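Local coordinates for protein YCAC GENE product (Escherichia coli, PDB 1YAC) that is probably a hydrolase of unknown specificity, an octamer related to the isochorismatase family, at residues G104-I109 with G130-V135. Residues are numbered along the deposited sequence; the frame is centred on the assembly and turned at random.
Sequences GKKQLI and GFDVFV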
loop_
_atom_site.group_PDB
_atom_site.type_symbol
_atom_site.label_atom_id
_atom_site.label_comp_id
_atom_site.label_asym_id
_atom_site.label_seq_id
_atom_site.Cartn_x
_atom_site.Cartn_y
_atom_site.Cartn_z
ATOM N N GLY A 104 -15.229 15.283 -37.851
ATOM C CA GLY A 104 -16.353 16.181 -37.669
ATOM C C GLY A 104 -16.966 16.084 -36.284
ATOM O O GLY A 104 -18.061 16.611 -36.051
ATOM N N LYS A 105 -16.259 15.440 -35.354
ATOM C CA LYS A 105 -16.753 15.254 -33.988
ATOM C C LYS A 105 -16.242 16.309 -33.015
ATOM O O LYS A 105 -15.061 16.641 -33.015
ATOM C CB LYS A 105 -16.391 13.856 -33.467
ATOM C CG LYS A 105 -16.840 12.723 -34.381
ATOM C CD LYS A 105 -18.300 12.840 -34.753
ATOM C CE LYS A 105 -18.702 11.743 -35.710
ATOM N NZ LYS A 105 -20.129 11.876 -36.122
ATOM N N LYS A 106 -17.150 16.815 -32.183
ATOM C CA LYS A 106 -16.838 17.826 -31.179
ATOM C C LYS A 106 -16.156 17.225 -29.932
ATOM O O LYS A 106 -15.348 17.893 -29.268
ATOM C CB LYS A 106 -18.139 18.521 -30.773
ATOM C CG LYS A 106 -18.056 19.505 -29.614
ATOM C CD LYS A 106 -17.235 20.692 -29.963
ATOM C CE LYS A 106 -17.493 21.839 -29.017
ATOM N NZ LYS A 106 -16.874 23.070 -29.592
ATOM N N GLN A 107 -16.514 15.985 -29.599
ATOM C CA GLN A 107 -15.969 15.327 -28.415
ATOM C C GLN A 107 -14.849 14.379 -28.791
ATOM O O GLN A 107 -14.972 13.617 -29.749
ATOM C CB GLN A 107 -17.077 14.556 -27.706
ATOM C CG GLN A 107 -18.285 15.416 -27.349
ATOM C CD GLN A 107 -19.412 14.603 -26.764
ATOM O OE1 GLN A 107 -19.526 13.393 -27.003
ATOM N NE2 GLN A 107 -20.266 15.258 -26.001
ATOM N N LEU A 108 -13.771 14.407 -28.018
ATOM C CA LEU A 108 -12.633 13.535 -28.273
ATOM C C LEU A 108 -12.371 12.698 -27.039
ATOM O O LEU A 108 -12.200 13.240 -25.942
ATOM C CB LEU A 108 -11.373 14.347 -28.580
ATOM C CG LEU A 108 -11.468 15.367 -29.711
ATOM C CD1 LEU A 108 -10.099 16.050 -29.919
ATOM C CD2 LEU A 108 -11.928 14.656 -30.981
ATOM N N ILE A 109 -12.360 11.384 -27.227
ATOM C CA ILE A 109 -12.089 10.424 -26.155
ATOM C C ILE A 109 -10.629 10.056 -26.394
ATOM O O ILE A 109 -10.294 9.454 -27.425
ATOM C CB ILE A 109 -12.995 9.188 -26.303
ATOM C CG1 ILE A 109 -14.458 9.603 -26.149
ATOM C CG2 ILE A 109 -12.610 8.117 -25.284
ATOM C CD1 ILE A 109 -15.442 8.549 -26.598
ATOM N N GLY A 130 -10.950 24.229 -28.726
ATOM C CA GLY A 130 -12.388 24.220 -28.557
ATOM C C GLY A 130 -13.078 22.879 -28.480
ATOM O O GLY A 130 -14.307 22.823 -28.419
ATOM N N PHE A 131 -12.320 21.790 -28.476
ATOM C CA PHE A 131 -12.939 20.466 -28.381
ATOM C C PHE A 131 -13.313 20.108 -26.939
ATOM O O PHE A 131 -12.734 20.632 -25.984
ATOM C CB PHE A 131 -11.976 19.383 -28.890
ATOM C CG PHE A 131 -11.759 19.400 -30.378
ATOM C CD1 PHE A 131 -12.587 18.663 -31.220
ATOM C CD2 PHE A 131 -10.702 20.118 -30.933
ATOM C CE1 PHE A 131 -12.356 18.640 -32.603
ATOM C CE2 PHE A 131 -10.463 20.104 -32.302
ATOM C CZ PHE A 131 -11.294 19.360 -33.137
ATOM N N ASP A 132 -14.294 19.231 -26.786
ATOM C CA ASP A 132 -14.673 18.739 -25.468
ATOM C C ASP A 132 -13.848 17.468 -25.338
ATOM O O ASP A 132 -14.023 16.533 -26.110
ATOM C CB ASP A 132 -16.166 18.445 -25.412
ATOM C CG ASP A 132 -16.978 19.711 -25.387
ATOM O OD1 ASP A 132 -16.506 20.683 -24.757
ATOM O OD2 ASP A 132 -18.050 19.754 -26.022
ATOM N N VAL A 133 -12.941 17.453 -24.373
ATOM C CA VAL A 133 -12.035 16.326 -24.192
ATOM C C VAL A 133 -12.374 15.445 -23.003
ATOM O O VAL A 133 -12.615 15.932 -21.900
ATOM C CB VAL A 133 -10.572 16.839 -24.068
ATOM C CG1 VAL A 133 -9.596 15.695 -23.826
ATOM C CG2 VAL A 133 -10.178 17.613 -25.332
ATOM N N PHE A 134 -12.349 14.139 -23.248
ATOM C CA PHE A 134 -12.636 13.123 -22.245
ATOM C C PHE A 134 -11.414 12.188 -22.231
ATOM O O PHE A 134 -11.108 11.535 -23.233
ATOM C CB PHE A 134 -13.892 12.339 -22.655
ATOM C CG PHE A 134 -15.136 13.186 -22.767
ATOM C CD1 PHE A 134 -15.338 14.011 -23.869
ATOM C CD2 PHE A 134 -16.115 13.131 -21.783
ATOM C CE1 PHE A 134 -16.511 14.773 -23.994
ATOM C CE2 PHE A 134 -17.286 13.878 -21.890
ATOM C CZ PHE A 134 -17.485 14.705 -23.001
ATOM N N VAL A 135 -10.700 12.158 -21.113
ATOM C CA VAL A 135 -9.506 11.325 -20.976
ATOM C C VAL A 135 -9.858 9.988 -20.331
ATOM O O VAL A 135 -10.545 9.962 -19.306
ATOM C CB VAL A 135 -8.452 12.051 -20.100
ATOM C CG1 VAL A 135 -7.254 11.151 -19.824
ATOM C CG2 VAL A 135 -8.019 13.341 -20.792
HETATM O O HOH W 1 -20.226 18.118 -26.258
#
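Lys106 NZ donates to Gly130 O at 2.8 Å; Gly130 is the positive-phi residue of the Schellman motif that closes helix 115-128. The lysine chain bends at chi2 (66°) and runs past Asp132, its CG 3.6 Å from Asp132 OD2. The two charges do not meet: Lys106 NZ and Asp132 OD2 stay 5.0 Å apart. From the carbonyl of Lys106 onward the backbones pair as parallel strands. Asp132 N binds Lys106 O, Asp132 O takes Leu108 N, and Leu108 O takes Phe134 N. One water links Gln107 NE2 to Asp132 OD2, while the amide also bonds Asp9 through OE1 and Arg7 through NE2. Phe134 CE1 lies 3.8 Å from Gln107 CB. Leu108 CD1 sits over one face of the Phe131 ring, 4.1 Å from its centroid, in a CH-pi contact. Lys105 O meets the ring edge in plane, 3.4 Å from Phe131 CE1. An alanine at Leu108 lacks CD1, and the Phe131 ring, without that methyl over its face, would probably be freer to shift. Leu108 and Val133 face helix 115-128, which makes the beta-alpha-beta crossover between the strands. On the other face Gln107, Ile109 and Phe134 touch Leu8. Strands 13-18 and 161-163 flank the pair in the parallel sheet of the alpha-beta-alpha sandwich.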